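2-aminomuconic 6-semialdehyde dehydrogenase (Pseudomonas sp., PDB 7BZV) catalyses the NAD+-dependent oxidation of 2-aminomuconate 6-semialdehyde in the meta-cleavage pathway of 2-aminophenol breakdown, working as a tetramer. Local coordinates at residues Asp401-Val406 and Leu426-Arg431; Gly274-Leu279 and Val305-Arg310; Ile107-Asn112 and Arg449-Pro454. All coordinates share one frame; numbering follows the deposited sequence.

Contact 1. Residues Asp401-Val406 and Leu426-Arg431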
ATOM      1  N   ASP B 401     -33.737  23.530   2.899  1.00 28.85           N
ATOM      2  CA  ASP B 401     -34.830  22.576   3.017  1.00 28.52           C
ATOM      3  C   ASP B 401     -34.467  21.169   2.579  1.00 40.02           C
ATOM      4  O   ASP B 401     -34.943  20.219   3.190  1.00 38.65           O
ATOM      5  CB  ASP B 401     -36.051  23.061   2.229  1.00 30.62           C
ATOM      6  CG  ASP B 401     -36.600  24.354   2.804  1.00 37.02           C
ATOM      7  OD1 ASP B 401     -37.055  24.311   3.950  1.00 32.74           O
ATOM      8  OD2 ASP B 401     -36.504  25.412   2.158  1.00 34.00           O
ATOM      9  N   SER B 402     -33.595  20.991   1.602  1.00 31.74           N
ATOM     10  CA  SER B 402     -33.326  19.644   1.137  1.00 28.88           C
ATOM     11  C   SER B 402     -31.833  19.386   0.977  1.00 28.72           C
ATOM     12  O   SER B 402     -31.007  20.294   0.850  1.00 27.55           O
ATOM     13  CB  SER B 402     -34.075  19.377  -0.175  1.00 33.83           C
ATOM     14  OG  SER B 402     -33.303  19.855  -1.250  1.00 34.56           O
ATOM     15  N   GLU B 403     -31.520  18.096   1.029  1.00 28.57           N
ATOM     16  CA  GLU B 403     -30.158  17.613   0.888  1.00 32.25           C
ATOM     17  C   GLU B 403     -29.578  17.963  -0.478  1.00 34.48           C
ATOM     18  O   GLU B 403     -28.457  18.458  -0.563  1.00 26.93           O
ATOM     19  CB  GLU B 403     -30.155  16.101   1.135  1.00 34.92           C
ATOM     20  CG  GLU B 403     -28.805  15.424   0.985  1.00 33.96           C
ATOM     21  CD  GLU B 403     -28.838  13.930   1.341  1.00 31.77           C
ATOM     22  OE1 GLU B 403     -29.445  13.547   2.371  1.00 34.84           O
ATOM     23  OE2 GLU B 403     -28.226  13.144   0.585  1.00 36.52           O
ATOM     24  N   SER B 404     -30.325  17.717  -1.557  1.00 28.03           N
ATOM     25  CA  SER B 404     -29.835  18.090  -2.884  1.00 31.90           C
ATOM     26  C   SER B 404     -29.565  19.582  -2.961  1.00 35.93           C
ATOM     27  O   SER B 404     -28.540  20.026  -3.511  1.00 28.50           O
ATOM     28  CB  SER B 404     -30.857  17.674  -3.948  1.00 41.51           C
ATOM     29  OG  SER B 404     -31.026  16.281  -3.949  1.00 81.80           O
ATOM     30  N   GLU B 405     -30.483  20.373  -2.415  1.00 30.25           N
ATOM     31  CA  GLU B 405     -30.317  21.821  -2.393  1.00 31.11           C
ATOM     32  C   GLU B 405     -29.046  22.212  -1.661  1.00 31.11           C
ATOM     33  O   GLU B 405     -28.285  23.062  -2.125  1.00 29.91           O
ATOM     34  CB  GLU B 405     -31.539  22.465  -1.710  1.00 31.78           C
ATOM     35  CG  GLU B 405     -31.447  23.967  -1.498  1.00 34.14           C
ATOM     36  CD  GLU B 405     -32.323  24.468  -0.332  1.00 34.80           C
ATOM     37  OE1 GLU B 405     -33.188  23.711   0.166  1.00 29.40           O
ATOM     38  OE2 GLU B 405     -32.144  25.623   0.068  1.00 29.80           O
ATOM     39  N   VAL B 406     -28.805  21.623  -0.490  1.00 29.73           N
ATOM     40  CA  VAL B 406     -27.725  22.179   0.317  1.00 25.62           C
ATOM     41  C   VAL B 406     -26.372  21.742  -0.248  1.00 28.15           C
ATOM     42  O   VAL B 406     -25.386  22.482  -0.149  1.00 24.58           O
ATOM     43  CB  VAL B 406     -27.893  21.823   1.814  1.00 24.52           C
ATOM     44  CG1 VAL B 406     -27.579  20.383   2.073  1.00 23.70           C
ATOM     45  CG2 VAL B 406     -27.011  22.733   2.660  1.00 29.61           C
ATOM     46  N   LEU B 426     -26.832   7.926   9.360  1.00 23.39           N
ATOM     47  CA  LEU B 426     -25.692   7.201   8.813  1.00 25.43           C
ATOM     48  C   LEU B 426     -25.502   7.484   7.332  1.00 29.05           C
ATOM     49  O   LEU B 426     -24.423   7.906   6.907  1.00 25.83           O
ATOM     50  CB  LEU B 426     -25.874   5.698   9.023  1.00 22.93           C
ATOM     51  CG  LEU B 426     -24.924   4.780   8.258  1.00 25.01           C
ATOM     52  CD1 LEU B 426     -23.544   4.906   8.852  1.00 20.62           C
ATOM     53  CD2 LEU B 426     -25.410   3.362   8.320  1.00 26.05           C
ATOM     54  N   SER B 427     -26.517   7.173   6.517  1.00 25.27           N
ATOM     55  CA  SER B 427     -26.338   7.265   5.075  1.00 23.55           C
ATOM     56  C   SER B 427     -26.130   8.706   4.641  1.00 30.37           C
ATOM     57  O   SER B 427     -25.338   8.991   3.730  1.00 24.61           O
ATOM     58  CB  SER B 427     -27.545   6.663   4.370  1.00 28.39           C
ATOM     59  OG  SER B 427     -27.384   5.255   4.331  1.00 31.26           O
ATOM     60  N   ARG B 428     -26.846   9.626   5.274  1.00 26.20           N
ATOM     61  CA  ARG B 428     -26.721  11.015   4.886  1.00 28.46           C
ATOM     62  C   ARG B 428     -25.333  11.560   5.192  1.00 24.08           C
ATOM     63  O   ARG B 428     -24.810  12.372   4.429  1.00 23.17           O
ATOM     64  CB  ARG B 428     -27.779  11.851   5.597  1.00 27.41           C
ATOM     65  CG  ARG B 428     -27.580  13.334   5.451  1.00 37.29           C
ATOM     66  CD  ARG B 428     -28.482  14.035   6.432  1.00 37.81           C
ATOM     67  NE  ARG B 428     -29.845  14.114   5.937  1.00 38.25           N
ATOM     68  CZ  ARG B 428     -30.925  14.279   6.711  1.00 56.08           C
ATOM     69  NH1 ARG B 428     -30.810  14.334   8.037  1.00 49.82           N
ATOM     70  NH2 ARG B 428     -32.120  14.385   6.153  1.00 81.77           N
ATOM     71  N   ALA B 429     -24.752  11.183   6.340  1.00 21.34           N
ATOM     72  CA  ALA B 429     -23.421  11.646   6.695  1.00 29.07           C
ATOM     73  C   ALA B 429     -22.422  11.327   5.590  1.00 24.57           C
ATOM     74  O   ALA B 429     -21.633  12.188   5.166  1.00 22.65           O
ATOM     75  CB  ALA B 429     -22.975  10.988   7.997  1.00 21.85           C
ATOM     76  N   HIS B 430     -22.406  10.064   5.167  1.00 22.43           N
ATOM     77  CA  HIS B 430     -21.445   9.607   4.173  1.00 22.16           C
ATOM     78  C   HIS B 430     -21.773  10.180   2.804  1.00 32.28           C
ATOM     79  O   HIS B 430     -20.883  10.668   2.106  1.00 24.41           O
ATOM     80  CB  HIS B 430     -21.410   8.075   4.152  1.00 22.96           C
ATOM     81  CG  HIS B 430     -20.758   7.491   5.367  1.00 24.41           C
ATOM     82  ND1 HIS B 430     -19.393   7.461   5.541  1.00 23.07           N
ATOM     83  CD2 HIS B 430     -21.288   6.988   6.506  1.00 23.62           C
ATOM     84  CE1 HIS B 430     -19.109   6.933   6.719  1.00 28.81           C
ATOM     85  NE2 HIS B 430     -20.243   6.616   7.319  1.00 21.82           N
ATOM     86  N   ARG B 431     -23.051  10.195   2.427  1.00 27.73           N
ATOM     87  CA  ARG B 431     -23.447  10.750   1.126  1.00 25.80           C
ATOM     88  C   ARG B 431     -23.050  12.208   0.973  1.00 24.04           C
ATOM     89  O   ARG B 431     -22.482  12.613  -0.044  1.00 25.81           O
ATOM     90  CB  ARG B 431     -24.970  10.685   0.954  1.00 36.21           C
ATOM     91  CG  ARG B 431     -25.539   9.521   0.315  1.00 42.70           C
ATOM     92  CD  ARG B 431     -27.015   9.774  -0.087  1.00 32.07           C
ATOM     93  NE  ARG B 431     -27.844  10.555   0.846  1.00 27.38           N
ATOM     94  CZ  ARG B 431     -28.702  10.024   1.722  1.00 35.39           C
ATOM     95  NH1 ARG B 431     -28.822   8.702   1.827  1.00 35.72           N
ATOM     96  NH2 ARG B 431     -29.440  10.805   2.485  1.00 35.50           N
TER
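Glu403 sets CG anti to its backbone N (chi1 178°) and runs straight on, which carries its carboxylate across to Arg431. Arg431 is bent at chi3 and turns its guanidinium back to meet it. The two flat groups are nearly coplanar, 13° apart. Arg431 grips side-on with two nitrogens: NE donates to Glu403 OE2 at 2.6 Å and NH2 to Glu403 OE1 at 2.7 Å. Each oxygen uses its syn lone pair, and the NH2 bond is almost straight (172°). This two-point hold should fix the rotation of the carboxylate.

Arg428 completes a salt-bridge network. Its NE lies 3.6 Å from Glu403 OE1, a long pairing with the two planes almost perpendicular, and its NH1 pairs with Asp265. The two arginines would favour an ionised Glu403, Arg431 most directly.

Ser402 and Glu405 form a capping box: Glu405 N donates to Ser402 OG at 3.1 Å, and Ser402 N donates back to Glu405 OE1, also at 3.1 Å. Asp486 O of the second subunit takes a bond from Arg431 NH1. The contact joins helix 403-411, which follows strand 394-400, to helix 426-435, which follows strand 418-422 of the same seven-stranded sheet.

Contact 2. Residues Gly274-Leu279 and Val305-Arg310; sequences GMMRAL and VALAER
Met276 and Leu307 meet between two helices of the alpha/beta catalytic domain of the aldehyde dehydrogenase fold. Helix 268-280 makes the crossover of a beta-alpha-beta unit between the parallel strands 258-262 and 290-296. Helix 297-312 follows the second strand. The two helix segments cross at -64°, with their axes 11.2 Å apart. At that spacing long side chains have to bridge the gap.

Met276 points across from its helix and bends at chi2 and chi3. Its chain slants over that of Leu307. The methyl end of Met276 is modelled too close to Leu307, so its exact position is doubtful. The sulfur gives a more ordinary contact, with Met276 SD 3.9 Å from Leu307 CD1.

Leu307 has CG anti to the backbone N (chi1 -169°), and this swings its branches toward the other helix. There Leu307 CD2 faces Leu279 CD1 tip to tip, 3.9 Å apart. Behind them Leu279 rests on Val293 of strand 290-296, so this side of the contact faces the sheet.

Arg310 closes the other side with its aliphatic base and its flat end. A salt bridge from NH1 to Asp273, one turn before Met276, ties the guanidinium back to helix 268-280. It then lies with one face over the Met276 side chain. Arg310 CB sits 3.7 Å from Met276 SD, and Arg310 NH2 lies 4.0 Å from Met276 CG.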
ATOM      1  N   GLY B 274     -18.995  22.410  18.605  1.00 24.40           N
ATOM      2  CA  GLY B 274     -18.114  22.327  17.449  1.00 25.60           C
ATOM      3  C   GLY B 274     -18.190  23.541  16.548  1.00 28.57           C
ATOM      4  O   GLY B 274     -17.168  24.030  16.073  1.00 28.91           O
ATOM      5  N   MET B 275     -19.392  24.054  16.323  1.00 22.97           N
ATOM      6  CA  MET B 275     -19.558  25.224  15.468  1.00 25.60           C
ATOM      7  C   MET B 275     -18.997  26.489  16.104  1.00 28.39           C
ATOM      8  O   MET B 275     -18.468  27.346  15.384  1.00 25.41           O
ATOM      9  CB  MET B 275     -21.026  25.400  15.115  1.00 23.83           C
ATOM     10  CG  MET B 275     -21.535  24.373  14.060  1.00 27.94           C
ATOM     11  SD  MET B 275     -20.547  24.360  12.560  1.00 27.09           S
ATOM     12  CE  MET B 275     -20.669  26.059  12.019  1.00 28.71           C
ATOM     13  N   MET B 276     -19.064  26.629  17.439  1.00 26.69           N
ATOM     14  CA  MET B 276     -18.400  27.779  18.047  1.00 30.04           C
ATOM     15  C   MET B 276     -16.920  27.783  17.731  1.00 28.15           C
ATOM     16  O   MET B 276     -16.346  28.866  17.522  1.00 27.84           O
ATOM     17  CB  MET B 276     -18.614  27.858  19.558  1.00 32.64           C
ATOM     18  CG  MET B 276     -20.013  28.140  19.786  1.00 33.58           C
ATOM     19  SD  MET B 276     -20.392  29.935  19.684  1.00 30.57           S
ATOM     20  CE  MET B 276     -20.932  30.259  18.036  1.00 38.08           C
ATOM     21  N   ARG B 277     -16.294  26.605  17.636  1.00 22.19           N
ATOM     22  CA  ARG B 277     -14.888  26.580  17.247  1.00 28.88           C
ATOM     23  C   ARG B 277     -14.719  26.853  15.749  1.00 27.03           C
ATOM     24  O   ARG B 277     -13.872  27.664  15.343  1.00 27.92           O
ATOM     25  CB  ARG B 277     -14.277  25.232  17.650  1.00 31.14           C
ATOM     26  CG  ARG B 277     -14.156  25.077  19.179  1.00 34.93           C
ATOM     27  CD  ARG B 277     -13.823  23.663  19.647  1.00 35.96           C
ATOM     28  NE  ARG B 277     -12.681  23.080  18.953  1.00 49.00           N
ATOM     29  CZ  ARG B 277     -11.422  23.296  19.291  1.00 47.21           C
ATOM     30  NH1 ARG B 277     -11.157  24.077  20.333  1.00 45.88           N
ATOM     31  NH2 ARG B 277     -10.441  22.704  18.603  1.00 49.28           N
ATOM     32  N   ALA B 278     -15.510  26.175  14.916  1.00 27.13           N
ATOM     33  CA  ALA B 278     -15.420  26.341  13.464  1.00 24.52           C
ATOM     34  C   ALA B 278     -15.619  27.787  13.052  1.00 25.64           C
ATOM     35  O   ALA B 278     -15.121  28.205  11.998  1.00 27.53           O
ATOM     36  CB  ALA B 278     -16.466  25.479  12.744  1.00 25.87           C
ATOM     37  N   LEU B 279     -16.381  28.545  13.834  1.00 24.66           N
ATOM     38  CA  LEU B 279     -16.617  29.948  13.533  1.00 29.37           C
ATOM     39  C   LEU B 279     -15.565  30.876  14.144  1.00 29.48           C
ATOM     40  O   LEU B 279     -15.143  31.820  13.477  1.00 25.79           O
ATOM     41  CB  LEU B 279     -18.012  30.401  14.021  1.00 29.04           C
ATOM     42  CG  LEU B 279     -19.226  29.707  13.387  1.00 34.48           C
ATOM     43  CD1 LEU B 279     -20.525  30.056  14.097  1.00 26.46           C
ATOM     44  CD2 LEU B 279     -19.341  30.015  11.909  1.00 34.58           C
ATOM     45  N   VAL B 305     -30.986  31.345  17.926  1.00 26.88           N
ATOM     46  CA  VAL B 305     -31.181  31.786  19.309  1.00 35.52           C
ATOM     47  C   VAL B 305     -30.064  31.251  20.191  1.00 30.55           C
ATOM     48  O   VAL B 305     -29.442  31.986  20.972  1.00 27.08           O
ATOM     49  CB  VAL B 305     -32.565  31.342  19.818  1.00 28.42           C
ATOM     50  CG1 VAL B 305     -32.695  31.551  21.336  1.00 27.89           C
ATOM     51  CG2 VAL B 305     -33.696  32.042  19.028  1.00 30.06           C
ATOM     52  N   ALA B 306     -29.801  29.956  20.090  1.00 27.54           N
ATOM     53  CA  ALA B 306     -28.793  29.358  20.962  1.00 27.08           C
ATOM     54  C   ALA B 306     -27.411  29.878  20.618  1.00 30.60           C
ATOM     55  O   ALA B 306     -26.612  30.186  21.506  1.00 25.24           O
ATOM     56  CB  ALA B 306     -28.826  27.830  20.865  1.00 29.09           C
ATOM     57  N   LEU B 307     -27.109  30.006  19.329  1.00 28.67           N
ATOM     58  CA  LEU B 307     -25.784  30.497  18.947  1.00 26.24           C
ATOM     59  C   LEU B 307     -25.559  31.927  19.422  1.00 30.84           C
ATOM     60  O   LEU B 307     -24.458  32.266  19.871  1.00 24.72           O
ATOM     61  CB  LEU B 307     -25.581  30.428  17.434  1.00 23.36           C
ATOM     62  CG  LEU B 307     -24.152  30.664  16.939  1.00 30.65           C
ATOM     63  CD1 LEU B 307     -23.377  29.422  17.253  1.00 38.09           C
ATOM     64  CD2 LEU B 307     -24.118  30.941  15.453  1.00 31.80           C
ATOM     65  N   ALA B 308     -26.578  32.778  19.344  1.00 29.41           N
ATOM     66  CA  ALA B 308     -26.414  34.141  19.849  1.00 27.37           C
ATOM     67  C   ALA B 308     -26.105  34.161  21.348  1.00 31.41           C
ATOM     68  O   ALA B 308     -25.288  34.969  21.809  1.00 30.33           O
ATOM     69  CB  ALA B 308     -27.664  34.967  19.548  1.00 31.50           C
ATOM     70  N   GLU B 309     -26.758  33.304  22.136  1.00 26.70           N
ATOM     71  CA  GLU B 309     -26.408  33.239  23.555  1.00 26.47           C
ATOM     72  C   GLU B 309     -24.992  32.702  23.750  1.00 32.00           C
ATOM     73  O   GLU B 309     -24.220  33.249  24.548  1.00 29.21           O
ATOM     74  CB  GLU B 309     -27.409  32.379  24.302  1.00 28.29           C
ATOM     75  CG  GLU B 309     -28.826  32.884  24.306  1.00 29.66           C
ATOM     76  CD  GLU B 309     -28.987  34.333  24.787  1.00 36.88           C
ATOM     77  OE1 GLU B 309     -28.229  34.808  25.638  1.00 33.31           O
ATOM     78  OE2 GLU B 309     -29.898  35.001  24.299  1.00 31.85           O
ATOM     79  N   ARG B 310     -24.613  31.658  23.008  1.00 27.33           N
ATOM     80  CA  ARG B 310     -23.268  31.113  23.182  1.00 34.01           C
ATOM     81  C   ARG B 310     -22.207  32.166  22.873  1.00 35.01           C
ATOM     82  O   ARG B 310     -21.168  32.232  23.536  1.00 34.07           O
ATOM     83  CB  ARG B 310     -23.061  29.881  22.297  1.00 32.93           C
ATOM     84  CG  ARG B 310     -23.750  28.613  22.780  1.00 50.04           C
ATOM     85  CD  ARG B 310     -23.101  28.042  24.054  1.00 56.28           C
ATOM     86  NE  ARG B 310     -21.702  27.671  23.840  1.00 61.10           N
ATOM     87  CZ  ARG B 310     -21.276  26.443  23.533  1.00 64.43           C
ATOM     88  NH1 ARG B 310     -22.128  25.429  23.411  1.00 34.94           N
ATOM     89  NH2 ARG B 310     -19.982  26.228  23.353  1.00 54.35           N
TER

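Contact 3. Residues Ile107-Asn112 and Arg449-Pro454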
ATOM      1  N   ILE B 107       4.820  20.753  17.366  1.00 32.06           N
ATOM      2  CA  ILE B 107       5.803  19.752  17.765  1.00 32.05           C
ATOM      3  C   ILE B 107       5.473  18.407  17.136  1.00 28.53           C
ATOM      4  O   ILE B 107       6.362  17.682  16.680  1.00 32.67           O
ATOM      5  CB  ILE B 107       5.831  19.639  19.298  1.00 40.07           C
ATOM      6  CG1 ILE B 107       6.483  20.866  19.934  1.00 41.35           C
ATOM      7  CG2 ILE B 107       6.525  18.359  19.752  1.00 34.67           C
ATOM      8  CD1 ILE B 107       6.095  21.020  21.454  1.00 35.23           C
ATOM      9  N   ALA B 108       4.183  18.061  17.108  1.00 27.68           N
ATOM     10  CA  ALA B 108       3.753  16.760  16.616  1.00 28.37           C
ATOM     11  C   ALA B 108       4.065  16.588  15.145  1.00 29.39           C
ATOM     12  O   ALA B 108       4.244  15.447  14.674  1.00 25.82           O
ATOM     13  CB  ALA B 108       2.258  16.563  16.830  1.00 31.84           C
ATOM     14  N   ASN B 109       4.088  17.681  14.380  1.00 24.22           N
ATOM     15  CA  ASN B 109       4.469  17.544  12.975  1.00 21.19           C
ATOM     16  C   ASN B 109       5.801  16.831  12.831  1.00 23.29           C
ATOM     17  O   ASN B 109       5.973  15.978  11.945  1.00 23.03           O
ATOM     18  CB  ASN B 109       4.524  18.907  12.282  1.00 29.16           C
ATOM     19  CG  ASN B 109       3.130  19.440  11.972  1.00 32.39           C
ATOM     20  OD1 ASN B 109       2.213  18.667  11.785  1.00 30.94           O
ATOM     21  ND2 ASN B 109       2.969  20.753  11.948  1.00 26.46           N
ATOM     22  N   PHE B 110       6.777  17.190  13.657  1.00 21.04           N
ATOM     23  CA  PHE B 110       8.073  16.546  13.516  1.00 21.95           C
ATOM     24  C   PHE B 110       8.019  15.080  13.927  1.00 25.83           C
ATOM     25  O   PHE B 110       8.644  14.231  13.282  1.00 26.64           O
ATOM     26  CB  PHE B 110       9.083  17.303  14.326  1.00 25.36           C
ATOM     27  CG  PHE B 110       9.599  18.529  13.657  1.00 25.95           C
ATOM     28  CD1 PHE B 110      10.510  18.434  12.619  1.00 25.46           C
ATOM     29  CD2 PHE B 110       9.198  19.786  14.081  1.00 29.84           C
ATOM     30  CE1 PHE B 110      11.017  19.566  12.014  1.00 26.13           C
ATOM     31  CE2 PHE B 110       9.718  20.934  13.487  1.00 29.07           C
ATOM     32  CZ  PHE B 110      10.628  20.824  12.454  1.00 25.43           C
ATOM     33  N   ARG B 111       7.275  14.759  14.990  1.00 24.97           N
ATOM     34  CA  ARG B 111       7.181  13.354  15.404  1.00 23.79           C
ATOM     35  C   ARG B 111       6.408  12.519  14.397  1.00 27.72           C
ATOM     36  O   ARG B 111       6.774  11.368  14.120  1.00 28.44           O
ATOM     37  CB  ARG B 111       6.519  13.245  16.784  1.00 27.78           C
ATOM     38  CG  ARG B 111       7.405  13.791  17.854  1.00 28.86           C
ATOM     39  CD  ARG B 111       6.872  13.682  19.289  1.00 29.77           C
ATOM     40  NE  ARG B 111       7.917  14.140  20.189  1.00 37.51           N
ATOM     41  CZ  ARG B 111       7.708  14.827  21.318  1.00 36.95           C
ATOM     42  NH1 ARG B 111       6.484  15.135  21.712  1.00 35.92           N
ATOM     43  NH2 ARG B 111       8.742  15.183  22.053  1.00 40.71           N
ATOM     44  N   ASN B 112       5.307  13.050  13.873  1.00 22.89           N
ATOM     45  CA  ASN B 112       4.518  12.291  12.913  1.00 23.77           C
ATOM     46  C   ASN B 112       5.328  11.966  11.653  1.00 23.32           C
ATOM     47  O   ASN B 112       5.221  10.865  11.104  1.00 21.44           O
ATOM     48  CB  ASN B 112       3.259  13.068  12.531  1.00 33.53           C
ATOM     49  CG  ASN B 112       2.228  13.201  13.702  1.00 65.47           C
ATOM     50  OD1 ASN B 112       1.184  13.837  13.544  1.00 68.97           O
ATOM     51  ND2 ASN B 112       2.531  12.613  14.854  1.00 61.09           N
ATOM     52  N   ARG B 449      -7.118  16.767  12.571  1.00 32.65           N
ATOM     53  CA  ARG B 449      -6.113  16.700  11.505  1.00 35.52           C
ATOM     54  C   ARG B 449      -5.252  15.450  11.697  1.00 52.66           C
ATOM     55  O   ARG B 449      -4.346  15.429  12.541  1.00 62.17           O
ATOM     56  CB  ARG B 449      -5.260  17.974  11.494  1.00 35.75           C
ATOM     57  CG  ARG B 449      -5.983  19.255  11.061  1.00 28.87           C
ATOM     58  CD  ARG B 449      -5.969  19.317   9.533  1.00 26.91           C
ATOM     59  NE  ARG B 449      -4.618  19.451   8.965  1.00 36.06           N
ATOM     60  CZ  ARG B 449      -3.957  18.534   8.233  1.00 37.97           C
ATOM     61  NH1 ARG B 449      -4.437  17.319   7.924  1.00 31.95           N
ATOM     62  NH2 ARG B 449      -2.765  18.845   7.813  1.00 33.65           N
ATOM     63  N   ASP B 450      -5.545  14.402  10.923  1.00 60.32           N
ATOM     64  CA  ASP B 450      -4.745  13.175  10.927  1.00 54.62           C
ATOM     65  C   ASP B 450      -3.571  13.373   9.969  1.00 42.78           C
ATOM     66  O   ASP B 450      -3.733  13.370   8.743  1.00 31.22           O
ATOM     67  CB  ASP B 450      -5.590  11.962  10.544  1.00 52.35           C
ATOM     68  CG  ASP B 450      -4.806  10.617  10.655  1.00 48.13           C
ATOM     69  OD1 ASP B 450      -3.562  10.574  10.553  1.00 29.32           O
ATOM     70  OD2 ASP B 450      -5.432   9.569  10.846  1.00 33.11           O
ATOM     71  N   LEU B 451      -2.384  13.515  10.517  1.00 23.98           N
ATOM     72  CA  LEU B 451      -1.241  13.952   9.703  1.00 40.03           C
ATOM     73  C   LEU B 451      -0.771  12.899   8.712  1.00 39.24           C
ATOM     74  O   LEU B 451       0.192  13.170   7.953  1.00 26.50           O
ATOM     75  CB  LEU B 451      -0.079  14.359  10.613  1.00 47.52           C
ATOM     76  CG  LEU B 451      -0.335  15.595  11.485  1.00 80.44           C
ATOM     77  CD1 LEU B 451       1.007  16.172  11.951  1.00102.22           C
ATOM     78  CD2 LEU B 451      -1.153  16.682  10.802  1.00104.13           C
ATOM     79  N   ARG B 452      -1.390  11.705   8.736  1.00 31.29           N
ATOM     80  CA  ARG B 452      -1.080  10.638   7.777  1.00 26.56           C
ATOM     81  C   ARG B 452      -1.970  10.678   6.543  1.00 37.41           C
ATOM     82  O   ARG B 452      -1.753   9.889   5.610  1.00 27.11           O
ATOM     83  CB  ARG B 452      -1.220   9.243   8.431  1.00 32.04           C
ATOM     84  CG  ARG B 452      -0.425   9.161   9.753  1.00 47.89           C
ATOM     85  CD  ARG B 452      -0.826   7.999  10.666  1.00 49.91           C
ATOM     86  NE  ARG B 452      -2.224   8.063  11.091  1.00 36.40           N
ATOM     87  CZ  ARG B 452      -2.802   7.145  11.866  1.00 45.62           C
ATOM     88  NH1 ARG B 452      -2.093   6.111  12.314  1.00 41.02           N
ATOM     89  NH2 ARG B 452      -4.091   7.247  12.173  1.00 33.05           N
ATOM     90  N   THR B 453      -2.979  11.547   6.534  1.00 28.58           N
ATOM     91  CA  THR B 453      -4.010  11.531   5.521  1.00 30.59           C
ATOM     92  C   THR B 453      -3.811  12.682   4.552  1.00 29.59           C
ATOM     93  O   THR B 453      -3.201  13.696   4.910  1.00 33.66           O
ATOM     94  CB  THR B 453      -5.390  11.663   6.162  1.00 25.14           C
ATOM     95  OG1 THR B 453      -5.530  13.022   6.624  1.00 28.88           O
ATOM     96  CG2 THR B 453      -5.610  10.619   7.360  1.00 30.12           C
ATOM     97  N   PRO B 454      -4.376  12.592   3.338  1.00 27.79           N
ATOM     98  CA  PRO B 454      -4.147  13.633   2.318  1.00 39.88           C
ATOM     99  C   PRO B 454      -4.936  14.887   2.649  1.00 35.26           C
ATOM    100  O   PRO B 454      -6.118  14.810   2.988  1.00 28.80           O
ATOM    101  CB  PRO B 454      -4.643  12.987   1.011  1.00 53.06           C
ATOM    102  CG  PRO B 454      -5.651  11.902   1.452  1.00 43.62           C
ATOM    103  CD  PRO B 454      -5.118  11.423   2.805  1.00 47.83           C
TER
HETATM  104  O   HOH W   1      -1.999  13.579  13.416  1.00 41.93           O
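With CG anti to the carbonyl carbon (chi1 -66°), Leu451 reaches between Asn109 and Asn112 of the helix. These two are one turn apart, and both cross the leucine at about a right angle. Leu451 CD1 packs on the aliphatic base of Asn112, 3.9 Å from Asn112 CB. Both amide oxygens are modelled too close to Leu451 CD1, so the fine placement there is doubtful.

One water joins the side chain of Asn112 to the backbone of the loop. It donates to Asn112 OD1 at 3.2 Å and to Arg449 O at 3.1 Å, and it accepts from Leu451 N at 2.9 Å. Asn109 ND2 donates to Thr161 OG1 on helix 156-169. Trp162 of that helix touches both Asn109 and Leu451.

Residues 449-454 lie in the loop that leads from strand 440-443 of the catalytic sheet to strand 462-463, which pairs with strand 250-253 of the cofactor-domain sheet. In related aldehyde dehydrogenases this loop and the helix that carries Trp162 line the substrate tunnel, so Arg449 and Trp162 probably lie near it here. Arg449 makes cation-pi contacts with Trp162 and Phe455. Leu451 CD2 lies over one face of the Arg449 guanidinium, offset toward the rim.

Leu451 itself is presented by a type I beta turn from Asp450 to Thr453. Asp450 O accepts from both Thr453 N and Thr453 OG1, the latter at 2.8 Å. Asp450 OD1 takes Arg452 N at 3.0 Å in an Asx turn. The Arg452 guanidinium also grips the carboxylate side-on: NE donates to Asp450 OD1 at 2.9 Å and NH2 to Asp450 OD2 at 3.0 Å. Further out, Arg452 NH2 donates to Arg126 O of the fourth subunit and Arg452 NH1 to Ala118 O of the second.

Contacts 1 and 2 both join helices that follow strands of the seven-stranded sheet of the catalytic domain. Their centres are 22 Å apart. Contact 3 lies about 30 Å from contact 1 and 28 Å from contact 2, between centres. None of the three touches another. Along the chain 107-112 comes first, then both segments of contact 2, then both of contact 1, and 449-454 last. Contact 3 therefore brings the chain back from the catalytic sheet to helix 95-119. Contacts 1 and 3 reach other subunits, whereas contact 2 meets no other chain of the assembly. The tetramer interfaces thus adjoin both the catalytic domain and the loop leaving it.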